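Long-range contacts in bile salt hydrolase/transferase (Clostridium perfringens, PDB 2BJF), which hydrolyses the amide bond of glycine- and taurine-conjugated bile salts, releasing free bile acids, and also acts as a bile acid amine N-acyltransferase: residues K46-K51 against L110-S115; I30-R35 against A53-G58; T98-Y103 against K124-V129. All coordinates share one frame; numbering follows the deposited sequence.

Interaction 1: K46-K51 against L110-S115; sequences KELTTK and LANFSS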
ATOM      1  N   LYS A  46     -24.451  35.626  25.562  1.00 19.83           N
ATOM      2  CA  LYS A  46     -23.266  35.118  26.256  1.00 19.69           C
ATOM      3  C   LYS A  46     -22.066  36.031  26.024  1.00 19.53           C
ATOM      4  O   LYS A  46     -21.871  36.546  24.921  1.00 19.56           O
ATOM      5  CB  LYS A  46     -22.939  33.689  25.816  1.00 19.75           C
ATOM      6  CG  LYS A  46     -23.975  32.657  26.237  1.00 19.91           C
ATOM      7  CD  LYS A  46     -23.626  31.275  25.709  1.00 20.49           C
ATOM      8  CE  LYS A  46     -24.744  30.274  25.974  1.00 20.83           C
ATOM      9  NZ  LYS A  46     -24.929  29.989  27.425  1.00 21.22           N
ATOM     10  N   GLU A  47     -21.270  36.226  27.071  1.00 19.31           N
ATOM     11  CA  GLU A  47     -20.158  37.171  27.031  1.00 19.18           C
ATOM     12  C   GLU A  47     -18.819  36.534  27.390  1.00 18.70           C
ATOM     13  O   GLU A  47     -18.756  35.598  28.191  1.00 18.79           O
ATOM     14  CB  GLU A  47     -20.432  38.364  27.953  1.00 19.19           C
ATOM     15  CG  GLU A  47     -21.589  39.253  27.505  1.00 19.77           C
ATOM     16  CD  GLU A  47     -21.823  40.445  28.420  1.00 19.79           C
ATOM     17  OE1 GLU A  47     -21.026  40.662  29.359  1.00 20.97           O
ATOM     18  OE2 GLU A  47     -22.815  41.171  28.196  1.00 20.96           O
ATOM     19  N   LEU A  48     -17.756  37.053  26.782  1.00 18.13           N
ATOM     20  CA  LEU A  48     -16.389  36.663  27.114  1.00 17.50           C
ATOM     21  C   LEU A  48     -15.496  37.898  27.112  1.00 17.08           C
ATOM     22  O   LEU A  48     -15.441  38.635  26.125  1.00 17.03           O
ATOM     23  CB  LEU A  48     -15.863  35.607  26.129  1.00 17.59           C
ATOM     24  CG  LEU A  48     -14.429  35.092  26.315  1.00 17.65           C
ATOM     25  CD1 LEU A  48     -14.342  33.600  26.025  1.00 18.01           C
ATOM     26  CD2 LEU A  48     -13.433  35.868  25.456  1.00 18.02           C
ATOM     27  N   THR A  49     -14.805  38.121  28.226  1.00 16.49           N
ATOM     28  CA  THR A  49     -13.839  39.210  28.328  1.00 15.91           C
ATOM     29  C   THR A  49     -12.435  38.622  28.390  1.00 15.36           C
ATOM     30  O   THR A  49     -12.125  37.829  29.281  1.00 15.37           O
ATOM     31  CB  THR A  49     -14.112  40.115  29.554  1.00 16.02           C
ATOM     32  OG1 THR A  49     -15.457  40.608  29.499  1.00 16.24           O
ATOM     33  CG2 THR A  49     -13.152  41.297  29.577  1.00 15.95           C
ATOM     34  N   THR A  50     -11.596  39.008  27.431  1.00 14.57           N
ATOM     35  CA  THR A  50     -10.245  38.463  27.316  1.00 13.88           C
ATOM     36  C   THR A  50      -9.366  38.877  28.491  1.00 13.44           C
ATOM     37  O   THR A  50      -9.386  40.033  28.915  1.00 13.33           O
ATOM     38  CB  THR A  50      -9.556  38.890  25.996  1.00 13.90           C
ATOM     39  OG1 THR A  50      -9.488  40.320  25.926  1.00 13.82           O
ATOM     40  CG2 THR A  50     -10.316  38.357  24.784  1.00 13.87           C
ATOM     41  N   LYS A  51      -8.617  37.918  29.027  1.00 12.91           N
ATOM     42  CA  LYS A  51      -7.572  38.212  30.000  1.00 12.57           C
ATOM     43  C   LYS A  51      -6.280  38.493  29.241  1.00 12.17           C
ATOM     44  O   LYS A  51      -5.571  39.457  29.535  1.00 12.09           O
ATOM     45  CB  LYS A  51      -7.391  37.048  30.981  1.00 12.51           C
ATOM     46  CG  LYS A  51      -6.326  37.279  32.046  1.00 12.82           C
ATOM     47  CD  LYS A  51      -6.137  36.052  32.921  1.00 12.92           C
ATOM     48  CE  LYS A  51      -5.017  36.263  33.926  1.00 13.80           C
ATOM     49  NZ  LYS A  51      -4.843  35.082  34.816  1.00 14.56           N
ATOM     50  N   LEU A 110      -7.655  30.474  24.586  1.00 10.40           N
ATOM     51  CA  LEU A 110      -6.631  31.498  24.391  1.00 10.38           C
ATOM     52  C   LEU A 110      -6.829  32.736  25.259  1.00 10.57           C
ATOM     53  O   LEU A 110      -5.856  33.330  25.722  1.00 10.72           O
ATOM     54  CB  LEU A 110      -6.545  31.907  22.919  1.00 10.31           C
ATOM     55  CG  LEU A 110      -6.148  30.818  21.918  1.00 10.17           C
ATOM     56  CD1 LEU A 110      -6.065  31.422  20.534  1.00 10.12           C
ATOM     57  CD2 LEU A 110      -4.828  30.156  22.301  1.00 10.42           C
ATOM     58  N   ALA A 111      -8.084  33.120  25.471  1.00 10.78           N
ATOM     59  CA  ALA A 111      -8.391  34.329  26.232  1.00 10.90           C
ATOM     60  C   ALA A 111      -8.131  34.174  27.727  1.00 11.05           C
ATOM     61  O   ALA A 111      -7.861  35.160  28.413  1.00 11.09           O
ATOM     62  CB  ALA A 111      -9.829  34.762  25.988  1.00 10.94           C
ATOM     63  N   ASN A 112      -8.204  32.942  28.226  1.00 11.16           N
ATOM     64  CA  ASN A 112      -8.236  32.702  29.671  1.00 11.37           C
ATOM     65  C   ASN A 112      -6.976  32.114  30.308  1.00 11.41           C
ATOM     66  O   ASN A 112      -6.717  32.346  31.492  1.00 11.50           O
ATOM     67  CB  ASN A 112      -9.444  31.829  30.030  1.00 11.45           C
ATOM     68  CG  ASN A 112     -10.761  32.569  29.893  1.00 11.81           C
ATOM     69  OD1 ASN A 112     -10.987  33.589  30.548  1.00 12.29           O
ATOM     70  ND2 ASN A 112     -11.644  32.052  29.048  1.00 12.38           N
ATOM     71  N   PHE A 113      -6.205  31.353  29.536  1.00 11.48           N
ATOM     72  CA  PHE A 113      -5.116  30.555  30.103  1.00 11.50           C
ATOM     73  C   PHE A 113      -3.754  30.851  29.480  1.00 11.70           C
ATOM     74  O   PHE A 113      -3.668  31.275  28.327  1.00 11.65           O
ATOM     75  CB  PHE A 113      -5.456  29.063  30.005  1.00 11.55           C
ATOM     76  CG  PHE A 113      -6.846  28.732  30.476  1.00 11.51           C
ATOM     77  CD1 PHE A 113      -7.154  28.740  31.834  1.00 12.04           C
ATOM     78  CD2 PHE A 113      -7.855  28.435  29.563  1.00 11.45           C
ATOM     79  CE1 PHE A 113      -8.442  28.447  32.277  1.00 12.17           C
ATOM     80  CE2 PHE A 113      -9.146  28.139  29.995  1.00 11.88           C
ATOM     81  CZ  PHE A 113      -9.439  28.147  31.355  1.00 11.85           C
ATOM     82  N   SER A 114      -2.696  30.623  30.256  1.00 11.83           N
ATOM     83  CA  SER A 114      -1.334  30.966  29.841  1.00 12.11           C
ATOM     84  C   SER A 114      -0.478  29.758  29.452  1.00 12.24           C
ATOM     85  O   SER A 114       0.590  29.920  28.857  1.00 12.35           O
ATOM     86  CB  SER A 114      -0.632  31.768  30.942  1.00 12.14           C
ATOM     87  OG  SER A 114      -0.449  30.981  32.105  1.00 12.65           O
ATOM     88  N   SER A 115      -0.941  28.555  29.786  1.00 12.35           N
ATOM     89  CA  SER A 115      -0.166  27.337  29.545  1.00 12.40           C
ATOM     90  C   SER A 115      -1.045  26.114  29.297  1.00 12.49           C
ATOM     91  O   SER A 115      -2.235  26.120  29.619  1.00 12.39           O
ATOM     92  CB  SER A 115       0.769  27.063  30.727  1.00 12.45           C
ATOM     93  OG  SER A 115       0.034  26.698  31.883  1.00 12.59           O
TER
HETATM   94  O   HOH W   1     -12.310  35.848  31.061  1.00 32.35           O
HETATM   95  O   HOH W   2      -4.825  32.535  33.462  1.00 21.66           O
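CG of L48 is anti to the backbone N (chi1 179°) and carries CD2 to within 3.8 Å of A111 CB. In T50, CG2 is anti to the carbonyl carbon and approaches the same A111 CB to 3.8 Å. The torsion of T50 also turns its hydroxyl to the loop after strand 29-33, where OG1 is hydrogen-bonded to P34 O and F37 N. L48 and T49 belong to strand 47-49, which pairs antiparallel with strand 38-40; just past this two-stranded sheet the chain packs against the last part of helix 105-112, away from the bile-salt and taurine sites. There K51 N donates to A111 O over 2.9 Å, a somewhat bent bond (144° at the hydrogen) whose donor is tilted 25° from the carbonyl plane. Two waters bridge the segments. One donates to T49 O at 2.7 Å and to N112 OD1 at 2.7 Å, while N112 ND2 is held by W108 O. The other joins the tip of the extended K51 chain to the backbone O of N112, accepting from K51 NZ at 2.9 Å and donating to N112 O at 2.7 Å.

Interaction 2: I30-R35 against A53-G58; sequences IIFIPR and AVLGMG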
ATOM      1  N   ILE A  30      -7.189  37.608   9.567  1.00 12.55           N
ATOM      2  CA  ILE A  30      -6.357  37.438  10.748  1.00 12.51           C
ATOM      3  C   ILE A  30      -6.834  38.456  11.781  1.00 12.19           C
ATOM      4  O   ILE A  30      -6.804  39.667  11.539  1.00 12.48           O
ATOM      5  CB  ILE A  30      -4.846  37.588  10.440  1.00 12.66           C
ATOM      6  CG1 ILE A  30      -4.394  36.566   9.387  1.00 12.83           C
ATOM      7  CG2 ILE A  30      -4.024  37.395  11.707  1.00 12.99           C
ATOM      8  CD1 ILE A  30      -4.626  36.994   7.941  1.00 13.71           C
ATOM      9  N   ILE A  31      -7.294  37.946  12.920  1.00 11.80           N
ATOM     10  CA  ILE A  31      -7.965  38.758  13.936  1.00 11.34           C
ATOM     11  C   ILE A  31      -7.096  38.945  15.176  1.00 11.06           C
ATOM     12  O   ILE A  31      -6.599  37.973  15.750  1.00 10.75           O
ATOM     13  CB  ILE A  31      -9.328  38.131  14.346  1.00 11.43           C
ATOM     14  CG1 ILE A  31     -10.237  37.963  13.123  1.00 11.30           C
ATOM     15  CG2 ILE A  31     -10.021  38.965  15.428  1.00 11.32           C
ATOM     16  CD1 ILE A  31     -11.466  37.109  13.382  1.00 11.44           C
ATOM     17  N   PHE A  32      -6.921  40.204  15.572  1.00 10.64           N
ATOM     18  CA  PHE A  32      -6.250  40.555  16.819  1.00 10.46           C
ATOM     19  C   PHE A  32      -7.264  41.087  17.825  1.00 10.33           C
ATOM     20  O   PHE A  32      -8.039  41.996  17.513  1.00 10.27           O
ATOM     21  CB  PHE A  32      -5.151  41.601  16.577  1.00 10.48           C
ATOM     22  CG  PHE A  32      -4.556  42.164  17.843  1.00 10.19           C
ATOM     23  CD1 PHE A  32      -3.575  41.461  18.538  1.00 10.52           C
ATOM     24  CD2 PHE A  32      -4.978  43.396  18.341  1.00 10.31           C
ATOM     25  CE1 PHE A  32      -3.023  41.973  19.711  1.00 10.15           C
ATOM     26  CE2 PHE A  32      -4.434  43.916  19.516  1.00  9.99           C
ATOM     27  CZ  PHE A  32      -3.453  43.203  20.201  1.00 10.19           C
ATOM     28  N   ILE A  33      -7.251  40.514  19.026  1.00 10.16           N
ATOM     29  CA  ILE A  33      -8.088  40.987  20.126  1.00 10.14           C
ATOM     30  C   ILE A  33      -7.193  41.381  21.302  1.00 10.20           C
ATOM     31  O   ILE A  33      -6.424  40.554  21.794  1.00 10.02           O
ATOM     32  CB  ILE A  33      -9.121  39.921  20.588  1.00 10.16           C
ATOM     33  CG1 ILE A  33      -9.886  39.339  19.392  1.00  9.94           C
ATOM     34  CG2 ILE A  33     -10.088  40.522  21.609  1.00 10.35           C
ATOM     35  CD1 ILE A  33     -10.782  38.153  19.739  1.00 10.08           C
ATOM     36  N   PRO A  34      -7.283  42.649  21.752  1.00 10.44           N
ATOM     37  CA  PRO A  34      -6.467  43.112  22.875  1.00 10.64           C
ATOM     38  C   PRO A  34      -6.961  42.576  24.221  1.00 11.01           C
ATOM     39  O   PRO A  34      -8.006  41.922  24.282  1.00 10.99           O
ATOM     40  CB  PRO A  34      -6.627  44.634  22.815  1.00 10.64           C
ATOM     41  CG  PRO A  34      -7.963  44.843  22.201  1.00 10.55           C
ATOM     42  CD  PRO A  34      -8.152  43.717  21.222  1.00 10.37           C
ATOM     43  N   ARG A  35      -6.204  42.856  25.282  1.00 11.37           N
ATOM     44  CA  ARG A  35      -6.589  42.495  26.648  1.00 11.88           C
ATOM     45  C   ARG A  35      -7.855  43.231  27.067  1.00 12.14           C
ATOM     46  O   ARG A  35      -8.140  44.322  26.559  1.00 12.15           O
ATOM     47  CB  ARG A  35      -5.481  42.867  27.637  1.00 11.83           C
ATOM     48  CG  ARG A  35      -4.145  42.186  27.429  1.00 11.85           C
ATOM     49  CD  ARG A  35      -3.061  42.999  28.117  1.00 11.51           C
ATOM     50  NE  ARG A  35      -1.733  42.405  27.990  1.00 11.39           N
ATOM     51  CZ  ARG A  35      -0.595  43.047  28.241  1.00 11.33           C
ATOM     52  NH1 ARG A  35      -0.610  44.318  28.628  1.00 11.17           N
ATOM     53  NH2 ARG A  35       0.565  42.419  28.101  1.00 11.54           N
ATOM     54  N   ALA A  53      -4.267  38.954  25.365  1.00 10.72           N
ATOM     55  CA  ALA A  53      -4.422  39.352  23.967  1.00 10.48           C
ATOM     56  C   ALA A  53      -4.298  38.132  23.059  1.00 10.35           C
ATOM     57  O   ALA A  53      -3.529  37.219  23.350  1.00 10.27           O
ATOM     58  CB  ALA A  53      -3.391  40.401  23.595  1.00 10.59           C
ATOM     59  N   VAL A  54      -5.058  38.132  21.965  1.00 10.18           N
ATOM     60  CA  VAL A  54      -5.169  36.976  21.072  1.00 10.14           C
ATOM     61  C   VAL A  54      -4.898  37.375  19.620  1.00 10.16           C
ATOM     62  O   VAL A  54      -5.305  38.453  19.182  1.00  9.98           O
ATOM     63  CB  VAL A  54      -6.581  36.322  21.181  1.00 10.17           C
ATOM     64  CG1 VAL A  54      -6.743  35.169  20.198  1.00 10.43           C
ATOM     65  CG2 VAL A  54      -6.851  35.840  22.607  1.00 10.17           C
ATOM     66  N   LEU A  55      -4.207  36.503  18.886  1.00 10.14           N
ATOM     67  CA  LEU A  55      -4.013  36.666  17.444  1.00 10.33           C
ATOM     68  C   LEU A  55      -4.181  35.332  16.726  1.00 10.46           C
ATOM     69  O   LEU A  55      -3.588  34.329  17.124  1.00 10.59           O
ATOM     70  CB  LEU A  55      -2.631  37.254  17.133  1.00 10.33           C
ATOM     71  CG  LEU A  55      -2.309  37.510  15.653  1.00 10.43           C
ATOM     72  CD1 LEU A  55      -3.121  38.678  15.106  1.00 10.98           C
ATOM     73  CD2 LEU A  55      -0.820  37.753  15.446  1.00 10.38           C
ATOM     74  N   GLY A  56      -4.990  35.327  15.669  1.00 10.64           N
ATOM     75  CA  GLY A  56      -5.170  34.123  14.859  1.00 10.78           C
ATOM     76  C   GLY A  56      -6.112  34.278  13.684  1.00 11.05           C
ATOM     77  O   GLY A  56      -6.686  35.346  13.468  1.00 11.21           O
ATOM     78  N   MET A  57      -6.261  33.202  12.915  1.00 11.10           N
ATOM     79  CA  MET A  57      -7.190  33.181  11.792  1.00 11.41           C
ATOM     80  C   MET A  57      -8.595  32.879  12.285  1.00 11.76           C
ATOM     81  O   MET A  57      -8.805  31.953  13.069  1.00 11.69           O
ATOM     82  CB  MET A  57      -6.772  32.135  10.756  1.00 11.35           C
ATOM     83  CG  MET A  57      -7.478  32.274   9.408  1.00 11.24           C
ATOM     84  SD  MET A  57      -6.835  33.633   8.407  1.00 11.32           S
ATOM     85  CE  MET A  57      -5.304  32.916   7.810  1.00 11.05           C
ATOM     86  N   GLY A  58      -9.558  33.663  11.819  1.00 12.16           N
ATOM     87  CA  GLY A  58     -10.952  33.428  12.155  1.00 12.76           C
ATOM     88  C   GLY A  58     -11.879  34.280  11.322  1.00 13.30           C
ATOM     89  O   GLY A  58     -11.488  34.805  10.280  1.00 13.15           O
TER
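I30 and M57, like F32 and L55, form non-hydrogen-bonded pairs of an antiparallel β-sheet, one of the large sheets of this Ntn-hydrolase domain. The side chain of I30 spreads over three residues of the partner strand. Its CB is 4.2 Å from G56 O. From there the branches part: CG2, anti to the backbone N, reaches L55 CD1 at 3.7 Å, whereas CG1 turns to the thioether and lies 3.9 Å from M57 SD. At the tip, I30 CD1 touches both M57 SD and CE, because the methionine chain is bent at chi2 and chi3. Beside them F32 presents CB and the rim of its ring to L55 CD1. I30, L55 and M57 pack on Y289, Y291 and I302 of the other large sheet, so their apolar layer lies between the two. The opposite face carries I31, I33 and V54, which pack against F67. Backbone bonds run both ways between I33 and V54 and between I31 and G56; the I31 N to G56 O bond is 2.7 Å long and nearly straight (170° at the hydrogen). Beyond the strand, R35 forms salt bridges with E73 and D310. At the other end I31 CD1 rests on the backbone of G58, 3.5 Å from G58 C.

Interaction 3: T98-Y103 against K124-V129; sequences TNIPVY and KNANIV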
ATOM      1  N   THR A  98     -18.316  23.102  33.497  1.00 15.36           N
ATOM      2  CA  THR A  98     -17.927  24.313  32.787  1.00 14.98           C
ATOM      3  C   THR A  98     -18.345  24.124  31.328  1.00 14.58           C
ATOM      4  O   THR A  98     -17.678  23.424  30.562  1.00 14.58           O
ATOM      5  CB  THR A  98     -16.405  24.578  32.891  1.00 14.99           C
ATOM      6  OG1 THR A  98     -16.029  24.677  34.271  1.00 15.20           O
ATOM      7  CG2 THR A  98     -16.018  25.869  32.175  1.00 15.14           C
ATOM      8  N   ASN A  99     -19.471  24.734  30.964  1.00 14.16           N
ATOM      9  CA  ASN A  99     -20.059  24.550  29.641  1.00 13.74           C
ATOM     10  C   ASN A  99     -19.548  25.566  28.628  1.00 13.51           C
ATOM     11  O   ASN A  99     -19.690  26.779  28.816  1.00 13.50           O
ATOM     12  CB  ASN A  99     -21.587  24.582  29.723  1.00 13.71           C
ATOM     13  CG  ASN A  99     -22.150  23.419  30.517  1.00 13.53           C
ATOM     14  OD1 ASN A  99     -22.168  22.280  30.047  1.00 13.40           O
ATOM     15  ND2 ASN A  99     -22.620  23.701  31.728  1.00 13.62           N
ATOM     16  N   ILE A 100     -18.943  25.055  27.558  1.00 13.22           N
ATOM     17  CA  ILE A 100     -18.332  25.886  26.526  1.00 13.14           C
ATOM     18  C   ILE A 100     -18.980  25.585  25.173  1.00 12.93           C
ATOM     19  O   ILE A 100     -18.937  24.444  24.713  1.00 12.92           O
ATOM     20  CB  ILE A 100     -16.805  25.632  26.423  1.00 13.10           C
ATOM     21  CG1 ILE A 100     -16.151  25.638  27.811  1.00 13.34           C
ATOM     22  CG2 ILE A 100     -16.146  26.663  25.510  1.00 13.28           C
ATOM     23  CD1 ILE A 100     -14.962  24.704  27.937  1.00 13.76           C
ATOM     24  N   PRO A 101     -19.594  26.603  24.540  1.00 12.81           N
ATOM     25  CA  PRO A 101     -20.154  26.417  23.201  1.00 12.76           C
ATOM     26  C   PRO A 101     -19.062  26.073  22.191  1.00 12.62           C
ATOM     27  O   PRO A 101     -17.948  26.592  22.291  1.00 12.61           O
ATOM     28  CB  PRO A 101     -20.762  27.786  22.882  1.00 12.78           C
ATOM     29  CG  PRO A 101     -20.965  28.439  24.207  1.00 12.80           C
ATOM     30  CD  PRO A 101     -19.816  27.972  25.036  1.00 12.86           C
ATOM     31  N   VAL A 102     -19.387  25.202  21.235  1.00 12.48           N
ATOM     32  CA  VAL A 102     -18.415  24.718  20.246  1.00 12.44           C
ATOM     33  C   VAL A 102     -17.671  25.860  19.545  1.00 12.35           C
ATOM     34  O   VAL A 102     -16.440  25.846  19.468  1.00 12.44           O
ATOM     35  CB  VAL A 102     -19.074  23.795  19.183  1.00 12.44           C
ATOM     36  CG1 VAL A 102     -18.018  23.184  18.268  1.00 12.71           C
ATOM     37  CG2 VAL A 102     -19.888  22.696  19.845  1.00 12.74           C
ATOM     38  N   TYR A 103     -18.425  26.843  19.053  1.00 12.27           N
ATOM     39  CA  TYR A 103     -17.864  27.982  18.318  1.00 12.08           C
ATOM     40  C   TYR A 103     -16.904  28.834  19.155  1.00 11.99           C
ATOM     41  O   TYR A 103     -16.068  29.552  18.603  1.00 12.12           O
ATOM     42  CB  TYR A 103     -18.986  28.868  17.752  1.00 12.24           C
ATOM     43  CG  TYR A 103     -19.814  29.573  18.811  1.00 12.22           C
ATOM     44  CD1 TYR A 103     -19.388  30.779  19.373  1.00 12.01           C
ATOM     45  CD2 TYR A 103     -21.021  29.034  19.251  1.00 12.40           C
ATOM     46  CE1 TYR A 103     -20.139  31.425  20.349  1.00 12.29           C
ATOM     47  CE2 TYR A 103     -21.784  29.677  20.224  1.00 12.18           C
ATOM     48  CZ  TYR A 103     -21.336  30.870  20.769  1.00 12.26           C
ATOM     49  OH  TYR A 103     -22.080  31.509  21.735  1.00 12.60           O
ATOM     50  N   LYS A 124     -10.806  19.427  33.107  1.00 13.91           N
ATOM     51  CA  LYS A 124     -11.226  18.287  33.931  1.00 14.19           C
ATOM     52  C   LYS A 124     -12.735  18.269  34.176  1.00 14.28           C
ATOM     53  O   LYS A 124     -13.357  17.204  34.158  1.00 14.48           O
ATOM     54  CB  LYS A 124     -10.466  18.263  35.261  1.00 14.22           C
ATOM     55  CG  LYS A 124      -9.016  17.821  35.139  1.00 14.77           C
ATOM     56  CD  LYS A 124      -8.347  17.737  36.500  1.00 15.73           C
ATOM     57  CE  LYS A 124      -6.944  17.164  36.385  1.00 16.44           C
ATOM     58  NZ  LYS A 124      -6.304  16.993  37.719  1.00 17.52           N
ATOM     59  N   ASN A 125     -13.314  19.448  34.386  1.00 14.32           N
ATOM     60  CA  ASN A 125     -14.752  19.579  34.619  1.00 14.45           C
ATOM     61  C   ASN A 125     -15.477  20.304  33.478  1.00 14.28           C
ATOM     62  O   ASN A 125     -16.564  20.853  33.667  1.00 14.32           O
ATOM     63  CB  ASN A 125     -15.006  20.277  35.961  1.00 14.60           C
ATOM     64  CG  ASN A 125     -16.438  20.116  36.447  1.00 15.12           C
ATOM     65  OD1 ASN A 125     -17.025  19.034  36.359  1.00 16.37           O
ATOM     66  ND2 ASN A 125     -17.008  21.198  36.963  1.00 15.75           N
ATOM     67  N   ALA A 126     -14.877  20.291  32.289  1.00 14.09           N
ATOM     68  CA  ALA A 126     -15.449  20.994  31.144  1.00 13.97           C
ATOM     69  C   ALA A 126     -16.383  20.120  30.308  1.00 13.91           C
ATOM     70  O   ALA A 126     -16.291  18.889  30.324  1.00 13.89           O
ATOM     71  CB  ALA A 126     -14.348  21.595  30.276  1.00 13.95           C
ATOM     72  N   ASN A 127     -17.287  20.782  29.591  1.00 13.82           N
ATOM     73  CA  ASN A 127     -18.207  20.137  28.664  1.00 13.90           C
ATOM     74  C   ASN A 127     -18.441  21.046  27.465  1.00 14.00           C
ATOM     75  O   ASN A 127     -18.691  22.240  27.628  1.00 13.86           O
ATOM     76  CB  ASN A 127     -19.540  19.821  29.347  1.00 13.81           C
ATOM     77  CG  ASN A 127     -20.577  19.274  28.380  1.00 13.77           C
ATOM     78  OD1 ASN A 127     -20.451  18.154  27.882  1.00 13.57           O
ATOM     79  ND2 ASN A 127     -21.609  20.065  28.111  1.00 13.50           N
ATOM     80  N   ILE A 128     -18.359  20.481  26.265  1.00 14.14           N
ATOM     81  CA  ILE A 128     -18.577  21.255  25.048  1.00 14.45           C
ATOM     82  C   ILE A 128     -20.018  21.080  24.566  1.00 14.71           C
ATOM     83  O   ILE A 128     -20.475  19.961  24.328  1.00 14.70           O
ATOM     84  CB  ILE A 128     -17.531  20.917  23.956  1.00 14.44           C
ATOM     85  CG1 ILE A 128     -16.121  21.177  24.501  1.00 14.57           C
ATOM     86  CG2 ILE A 128     -17.774  21.750  22.702  1.00 14.57           C
ATOM     87  CD1 ILE A 128     -14.995  20.603  23.668  1.00 14.91           C
ATOM     88  N   VAL A 129     -20.724  22.202  24.442  1.00 15.02           N
ATOM     89  CA  VAL A 129     -22.160  22.205  24.156  1.00 15.59           C
ATOM     90  C   VAL A 129     -22.475  22.760  22.760  1.00 15.98           C
ATOM     91  O   VAL A 129     -21.884  23.751  22.327  1.00 15.87           O
ATOM     92  CB  VAL A 129     -22.959  22.955  25.274  1.00 15.62           C
ATOM     93  CG1 VAL A 129     -22.442  24.379  25.478  1.00 16.00           C
ATOM     94  CG2 VAL A 129     -24.451  22.951  24.987  1.00 15.63           C
TER
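T98-P101 and A126-V129 run parallel, their axes 31° apart, and T98 and I100 each donate to and accept from segment 124-129, through N125 O, N127 N, N127 O and V129 N, before V102 N closes the pairing on V129 O at 3.1 Å. On one face N127 ND2 donates to N99 OD1 at 3.0 Å. The donor lies in the carbonyl plane of N99, although the two amide planes stand 85° apart. Both groups have further partners that fix them: N99 OD1 also accepts from I94 N, and N127 ND2 is bonded to S90 OG. Further along this face, V129 CG1, between the backbone N and the carbonyl carbon (chi1 56°), rests 3.6 Å from I100 O. On the other face, I100 CD1 meets A126 CB at 3.9 Å. Just past the strand, V102 CG2 meets I128 CG2 at 3.7 Å, these two side chains crossing at about a right angle. The strands form a β-α-β crossover whose connection holds two helices, 105-112 and 116-123. F105 and W108 of the first helix pack on I100, F105 also on I128, while L163 touches A126 and I128, and strand 142-147 supplies L142 to V102 and W144 to I128.

Overall arrangement
From the N terminus, 30-35 is the first segment of the three contacts, and interaction 2 closes a loop of 17 residues by pairing strand 29-33 with strand 54-61. Segment 46-51 lies inside that loop but finds its partner much later, at 110-115, so interaction 1 crosses interaction 2. Interaction 3 opens at 98-103, before interaction 1 closes, and ends at 124-129, after it; these two cross as well, whereas interactions 2 and 3 follow in series without touching. Interaction 1 therefore links the other two: K51 O packs on R35 CG, L110 joins helix 105-112 to the large sheet at V54, and K46, beside the two-stranded sheet of 38-40 and 47-49, joins segment 46-51 to P101 and Y103 of the parallel pair.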